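Bromodomain protein, putative (Plasmodium falciparum 3D7, PDB 4PY6) probably recognises acetylated lysine through its bromodomain, the part of this longer parasite protein that is modelled here with a dihydropteridinone ligand in its pocket. Local coordinates at residues Q22-L35 with L128-F140. Residues are numbered along the deposited sequence; the frame is centred on the assembly and turned at random.
Sequences QWEKILRDNVLKLL and LWNKWKEKINNNF
I26 and L27 meet I136 and two tryptophans where helix 22-32 runs nearly antiparallel to the last turns of helix 112-138, the axes 9.0 Å apart at 159°. These are the first and last helices of the bromodomain's left-handed four-helix bundle. The tight part is buried. I26 holds CG2 anti to the backbone N, which carries that methyl to W132 CE3 (3.7 Å) and I136 CG1, while CG1 takes CD1 toward N139. L27 CD2 touches both I136 CD1 and W129 CZ3, 3.6 Å from the latter; L79 and F90 continue the core around L27. At one end, F140 turns its edge to the face of W23 (planes at 84°), and E24 CG lies over the rim of the opposite face.

The rim is more open to solvent. N30 lays its CB over one face of the W132 indole, 3.8 Å from the five-membered-ring centroid, a CH-pi contact with its amide stacked 29° from the ring plane. A water bridges W132 NE1 and N30 O, 2.7 Å from each. Nearby, L128 sets CD1 against L35 and CD2 against the exposed L34. A second water links W23 N to N139 O. N139 ND2 bonds K135 O at 2.8 Å, which fixes its amide beside I26 CD1.

With no direct hydrogen bond across the interface, side-chain shape must set how the two helices fit, and the two waters serve polar atoms at its rim.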
loop_
_atom_site.group_PDB
_atom_site.type_symbol
_atom_site.label_atom_id
_atom_site.label_comp_id
_atom_site.label_asym_id
_atom_site.label_seq_id
_atom_site.Cartn_x
_atom_site.Cartn_y
_atom_site.Cartn_z
ATOM N N GLN A 22 17.701 -9.108 -16.568
ATOM C CA GLN A 22 16.498 -9.740 -16.017
ATOM C C GLN A 22 16.094 -9.185 -14.648
ATOM O O GLN A 22 14.902 -8.956 -14.443
ATOM C CB GLN A 22 16.585 -11.278 -16.037
ATOM C CG GLN A 22 15.238 -11.997 -15.829
ATOM C CD GLN A 22 14.170 -11.704 -16.870
ATOM O OE1 GLN A 22 14.442 -11.471 -18.055
ATOM N NE2 GLN A 22 12.917 -11.750 -16.448
ATOM N N TRP A 23 17.070 -8.900 -13.750
ATOM C CA TRP A 23 16.776 -8.318 -12.433
ATOM C C TRP A 23 16.200 -6.903 -12.547
ATOM O O TRP A 23 15.322 -6.553 -11.763
ATOM C CB TRP A 23 17.973 -8.388 -11.462
ATOM C CG TRP A 23 19.168 -7.564 -11.842
ATOM C CD1 TRP A 23 20.285 -7.999 -12.492
ATOM C CD2 TRP A 23 19.404 -6.185 -11.520
ATOM N NE1 TRP A 23 21.187 -6.969 -12.628
ATOM C CE2 TRP A 23 20.670 -5.842 -12.045
ATOM C CE3 TRP A 23 18.658 -5.194 -10.859
ATOM C CZ2 TRP A 23 21.206 -4.553 -11.929
ATOM C CZ3 TRP A 23 19.186 -3.916 -10.753
ATOM C CH2 TRP A 23 20.449 -3.608 -11.275
ATOM N N GLU A 24 16.667 -6.117 -13.547
ATOM C CA GLU A 24 16.190 -4.757 -13.832
ATOM C C GLU A 24 14.737 -4.788 -14.338
ATOM O O GLU A 24 13.967 -3.875 -14.031
ATOM C CB GLU A 24 17.086 -4.057 -14.870
ATOM C CG GLU A 24 18.494 -3.742 -14.394
ATOM C CD GLU A 24 19.403 -3.097 -15.424
ATOM O OE1 GLU A 24 19.574 -3.678 -16.520
ATOM O OE2 GLU A 24 19.977 -2.027 -15.120
ATOM N N LYS A 25 14.376 -5.832 -15.117
ATOM C CA LYS A 25 13.034 -6.048 -15.670
ATOM C C LYS A 25 12.012 -6.378 -14.574
ATOM O O LYS A 25 10.858 -5.954 -14.677
ATOM C CB LYS A 25 13.052 -7.162 -16.729
ATOM C CG LYS A 25 13.573 -6.721 -18.087
ATOM C CD LYS A 25 13.650 -7.887 -19.060
ATOM C CE LYS A 25 14.164 -7.465 -20.412
ATOM N NZ LYS A 25 14.370 -8.631 -21.310
ATOM N N ILE A 26 12.433 -7.147 -13.539
ATOM C CA ILE A 26 11.594 -7.532 -12.395
ATOM C C ILE A 26 11.250 -6.281 -11.570
ATOM O O ILE A 26 10.095 -6.110 -11.184
ATOM C CB ILE A 26 12.233 -8.673 -11.533
ATOM C CG1 ILE A 26 12.496 -9.942 -12.379
ATOM C CG2 ILE A 26 11.360 -9.015 -10.305
ATOM C CD1 ILE A 26 13.649 -10.837 -11.878
ATOM N N LEU A 27 12.239 -5.395 -11.342
ATOM C CA LEU A 27 12.033 -4.149 -10.592
ATOM C C LEU A 27 11.106 -3.201 -11.340
ATOM O O LEU A 27 10.264 -2.554 -10.718
ATOM C CB LEU A 27 13.367 -3.439 -10.286
ATOM C CG LEU A 27 14.453 -4.242 -9.572
ATOM C CD1 LEU A 27 15.729 -3.454 -9.486
ATOM C CD2 LEU A 27 14.016 -4.688 -8.198
ATOM N N ARG A 28 11.246 -3.143 -12.675
ATOM C CA ARG A 28 10.459 -2.292 -13.561
ATOM C C ARG A 28 8.996 -2.725 -13.674
ATOM O O ARG A 28 8.113 -1.892 -13.479
ATOM C CB ARG A 28 11.124 -2.216 -14.949
ATOM C CG ARG A 28 10.416 -1.312 -15.961
ATOM C CD ARG A 28 10.958 -1.503 -17.367
ATOM N NE ARG A 28 10.660 -2.835 -17.902
ATOM C CZ ARG A 28 11.117 -3.300 -19.059
ATOM N NH1 ARG A 28 11.900 -2.548 -19.825
ATOM N NH2 ARG A 28 10.797 -4.522 -19.462
ATOM N N ASP A 29 8.746 -4.003 -14.005
ATOM C CA ASP A 29 7.401 -4.534 -14.248
ATOM C C ASP A 29 6.654 -5.124 -13.052
ATOM O O ASP A 29 5.422 -5.067 -13.030
ATOM C CB ASP A 29 7.427 -5.539 -15.416
ATOM C CG ASP A 29 8.056 -5.005 -16.692
ATOM O OD1 ASP A 29 7.634 -3.920 -17.157
ATOM O OD2 ASP A 29 8.954 -5.680 -17.236
ATOM N N ASN A 30 7.373 -5.716 -12.087
ATOM C CA ASN A 30 6.739 -6.367 -10.937
ATOM C C ASN A 30 6.748 -5.555 -9.633
ATOM O O ASN A 30 5.995 -5.882 -8.711
ATOM C CB ASN A 30 7.292 -7.783 -10.738
ATOM C CG ASN A 30 7.230 -8.645 -11.980
ATOM O OD1 ASN A 30 8.207 -8.783 -12.718
ATOM N ND2 ASN A 30 6.074 -9.230 -12.249
ATOM N N VAL A 31 7.584 -4.500 -9.551
ATOM C CA VAL A 31 7.656 -3.664 -8.349
ATOM C C VAL A 31 7.209 -2.224 -8.646
ATOM O O VAL A 31 6.169 -1.796 -8.142
ATOM C CB VAL A 31 9.023 -3.745 -7.597
ATOM C CG1 VAL A 31 8.969 -2.995 -6.267
ATOM C CG2 VAL A 31 9.456 -5.193 -7.367
ATOM N N LEU A 32 7.982 -1.499 -9.478
ATOM C CA LEU A 32 7.744 -0.105 -9.857
ATOM C C LEU A 32 6.428 0.132 -10.611
ATOM O O LEU A 32 5.718 1.081 -10.274
ATOM C CB LEU A 32 8.960 0.455 -10.637
ATOM C CG LEU A 32 8.940 1.923 -11.094
ATOM C CD1 LEU A 32 9.055 2.879 -9.920
ATOM C CD2 LEU A 32 10.068 2.193 -12.061
ATOM N N LYS A 33 6.100 -0.724 -11.610
ATOM C CA LYS A 33 4.888 -0.619 -12.442
ATOM C C LYS A 33 3.593 -0.575 -11.623
ATOM O O LYS A 33 2.675 0.170 -11.973
ATOM C CB LYS A 33 4.827 -1.763 -13.471
ATOM C CG LYS A 33 3.910 -1.493 -14.662
ATOM C CD LYS A 33 2.906 -2.623 -14.869
ATOM C CE LYS A 33 3.229 -3.499 -16.057
ATOM N NZ LYS A 33 2.843 -2.859 -17.342
ATOM N N LEU A 34 3.532 -1.365 -10.535
ATOM C CA LEU A 34 2.366 -1.445 -9.655
ATOM C C LEU A 34 2.287 -0.288 -8.645
ATOM O O LEU A 34 1.239 -0.098 -8.025
ATOM C CB LEU A 34 2.300 -2.814 -8.943
ATOM C CG LEU A 34 2.263 -4.075 -9.828
ATOM C CD1 LEU A 34 2.318 -5.326 -8.984
ATOM C CD2 LEU A 34 1.019 -4.118 -10.711
ATOM N N LEU A 35 3.379 0.492 -8.499
ATOM C CA LEU A 35 3.457 1.629 -7.575
ATOM C C LEU A 35 3.401 2.993 -8.265
ATOM O O LEU A 35 2.761 3.901 -7.733
ATOM C CB LEU A 35 4.724 1.544 -6.709
ATOM C CG LEU A 35 4.702 0.550 -5.553
ATOM C CD1 LEU A 35 6.080 -0.005 -5.307
ATOM C CD2 LEU A 35 4.171 1.193 -4.282
ATOM N N LEU A 128 5.965 -5.805 -1.997
ATOM C CA LEU A 128 6.403 -6.122 -3.357
ATOM C C LEU A 128 7.878 -6.498 -3.425
ATOM O O LEU A 128 8.247 -7.355 -4.230
ATOM C CB LEU A 128 6.080 -4.973 -4.330
ATOM C CG LEU A 128 4.597 -4.775 -4.673
ATOM C CD1 LEU A 128 4.353 -3.396 -5.246
ATOM C CD2 LEU A 128 4.090 -5.850 -5.629
ATOM N N TRP A 129 8.715 -5.880 -2.566
ATOM C CA TRP A 129 10.144 -6.182 -2.483
ATOM C C TRP A 129 10.346 -7.547 -1.824
ATOM O O TRP A 129 11.174 -8.319 -2.294
ATOM C CB TRP A 129 10.909 -5.084 -1.726
ATOM C CG TRP A 129 12.386 -5.339 -1.629
ATOM C CD1 TRP A 129 13.053 -5.894 -0.578
ATOM C CD2 TRP A 129 13.369 -5.082 -2.640
ATOM N NE1 TRP A 129 14.394 -5.991 -0.867
ATOM C CE2 TRP A 129 14.617 -5.496 -2.126
ATOM C CE3 TRP A 129 13.319 -4.528 -3.932
ATOM C CZ2 TRP A 129 15.808 -5.374 -2.854
ATOM C CZ3 TRP A 129 14.500 -4.405 -4.651
ATOM C CH2 TRP A 129 15.724 -4.832 -4.116
ATOM N N ASN A 130 9.581 -7.844 -0.754
ATOM C CA ASN A 130 9.645 -9.113 -0.022
ATOM C C ASN A 130 9.153 -10.289 -0.872
ATOM O O ASN A 130 9.736 -11.374 -0.810
ATOM C CB ASN A 130 8.845 -9.022 1.279
ATOM C CG ASN A 130 9.653 -9.329 2.517
ATOM O OD1 ASN A 130 9.532 -10.405 3.115
ATOM N ND2 ASN A 130 10.482 -8.381 2.942
ATOM N N LYS A 131 8.092 -10.064 -1.667
ATOM C CA LYS A 131 7.480 -11.044 -2.566
ATOM C C LYS A 131 8.436 -11.419 -3.714
ATOM O O LYS A 131 8.476 -12.582 -4.117
ATOM C CB LYS A 131 6.161 -10.470 -3.127
ATOM C CG LYS A 131 5.343 -11.420 -3.996
ATOM C CD LYS A 131 4.292 -10.660 -4.794
ATOM C CE LYS A 131 3.729 -11.464 -5.942
ATOM N NZ LYS A 131 2.789 -12.521 -5.484
ATOM N N TRP A 132 9.209 -10.439 -4.222
ATOM C CA TRP A 132 10.111 -10.637 -5.355
ATOM C C TRP A 132 11.615 -10.768 -5.068
ATOM O O TRP A 132 12.346 -11.155 -5.982
ATOM C CB TRP A 132 9.838 -9.587 -6.441
ATOM C CG TRP A 132 8.501 -9.743 -7.096
ATOM C CD1 TRP A 132 7.339 -9.125 -6.742
ATOM C CD2 TRP A 132 8.178 -10.610 -8.191
ATOM N NE1 TRP A 132 6.315 -9.537 -7.560
ATOM C CE2 TRP A 132 6.800 -10.454 -8.457
ATOM C CE3 TRP A 132 8.922 -11.507 -8.978
ATOM C CZ2 TRP A 132 6.152 -11.148 -9.486
ATOM C CZ3 TRP A 132 8.278 -12.195 -9.997
ATOM C CH2 TRP A 132 6.911 -12.011 -10.243
ATOM N N LYS A 133 12.079 -10.480 -3.825
ATOM C CA LYS A 133 13.506 -10.539 -3.452
ATOM C C LYS A 133 14.238 -11.851 -3.755
ATOM O O LYS A 133 15.444 -11.823 -4.007
ATOM C CB LYS A 133 13.772 -10.037 -2.019
ATOM C CG LYS A 133 13.302 -10.966 -0.894
ATOM C CD LYS A 133 13.408 -10.323 0.505
ATOM C CE LYS A 133 14.818 -10.089 1.018
ATOM N NZ LYS A 133 15.542 -11.358 1.304
ATOM N N GLU A 134 13.509 -12.985 -3.745
ATOM C CA GLU A 134 14.027 -14.322 -4.041
ATOM C C GLU A 134 14.453 -14.392 -5.514
ATOM O O GLU A 134 15.600 -14.746 -5.798
ATOM C CB GLU A 134 12.958 -15.387 -3.723
ATOM C CG GLU A 134 13.448 -16.824 -3.794
ATOM C CD GLU A 134 12.365 -17.841 -4.101
ATOM O OE1 GLU A 134 12.396 -18.422 -5.210
ATOM O OE2 GLU A 134 11.486 -18.057 -3.237
ATOM N N LYS A 135 13.534 -14.033 -6.439
ATOM C CA LYS A 135 13.781 -14.035 -7.884
ATOM C C LYS A 135 14.772 -12.949 -8.308
ATOM O O LYS A 135 15.536 -13.162 -9.248
ATOM C CB LYS A 135 12.468 -13.943 -8.672
ATOM C CG LYS A 135 11.774 -15.290 -8.807
ATOM C CD LYS A 135 10.456 -15.188 -9.559
ATOM C CE LYS A 135 9.834 -16.540 -9.835
ATOM N NZ LYS A 135 9.293 -17.176 -8.604
ATOM N N ILE A 136 14.773 -11.802 -7.595
ATOM C CA ILE A 136 15.673 -10.667 -7.817
ATOM C C ILE A 136 17.128 -11.100 -7.544
ATOM O O ILE A 136 18.002 -10.854 -8.378
ATOM C CB ILE A 136 15.223 -9.440 -6.964
ATOM C CG1 ILE A 136 13.996 -8.747 -7.597
ATOM C CG2 ILE A 136 16.359 -8.436 -6.746
ATOM C CD1 ILE A 136 13.143 -7.912 -6.623
ATOM N N ASN A 137 17.365 -11.759 -6.388
ATOM C CA ASN A 137 18.674 -12.269 -5.970
ATOM C C ASN A 137 19.152 -13.388 -6.901
ATOM O O ASN A 137 20.337 -13.437 -7.232
ATOM C CB ASN A 137 18.621 -12.751 -4.514
ATOM C CG ASN A 137 19.961 -13.104 -3.911
ATOM O OD1 ASN A 137 20.908 -12.309 -3.909
ATOM N ND2 ASN A 137 20.054 -14.294 -3.335
ATOM N N ASN A 138 18.222 -14.264 -7.339
ATOM C CA ASN A 138 18.494 -15.381 -8.249
ATOM C C ASN A 138 18.879 -14.901 -9.652
ATOM O O ASN A 138 19.693 -15.553 -10.308
ATOM C CB ASN A 138 17.300 -16.337 -8.313
ATOM C CG ASN A 138 17.610 -17.652 -8.985
ATOM O OD1 ASN A 138 18.349 -18.491 -8.461
ATOM N ND2 ASN A 138 17.048 -17.863 -10.165
ATOM N N ASN A 139 18.299 -13.771 -10.108
ATOM C CA ASN A 139 18.589 -13.189 -11.422
ATOM C C ASN A 139 19.746 -12.171 -11.402
ATOM O O ASN A 139 20.068 -11.582 -12.437
ATOM C CB ASN A 139 17.326 -12.616 -12.066
ATOM C CG ASN A 139 16.420 -13.679 -12.625
ATOM O OD1 ASN A 139 16.660 -14.226 -13.705
ATOM N ND2 ASN A 139 15.363 -13.999 -11.901
ATOM N N PHE A 140 20.385 -11.990 -10.233
ATOM C CA PHE A 140 21.514 -11.083 -10.073
ATOM C C PHE A 140 22.789 -11.854 -9.733
ATOM O O PHE A 140 22.829 -12.592 -8.745
ATOM C CB PHE A 140 21.214 -9.982 -9.034
ATOM C CG PHE A 140 22.385 -9.077 -8.720
ATOM C CD1 PHE A 140 22.829 -8.138 -9.646
ATOM C CD2 PHE A 140 23.046 -9.164 -7.500
ATOM C CE1 PHE A 140 23.922 -7.314 -9.361
ATOM C CE2 PHE A 140 24.134 -8.335 -7.214
ATOM C CZ PHE A 140 24.566 -7.417 -8.147
HETATM O O HOH W 1 19.780 -10.269 -14.767
HETATM O O HOH W 2 4.297 -8.042 -8.600
#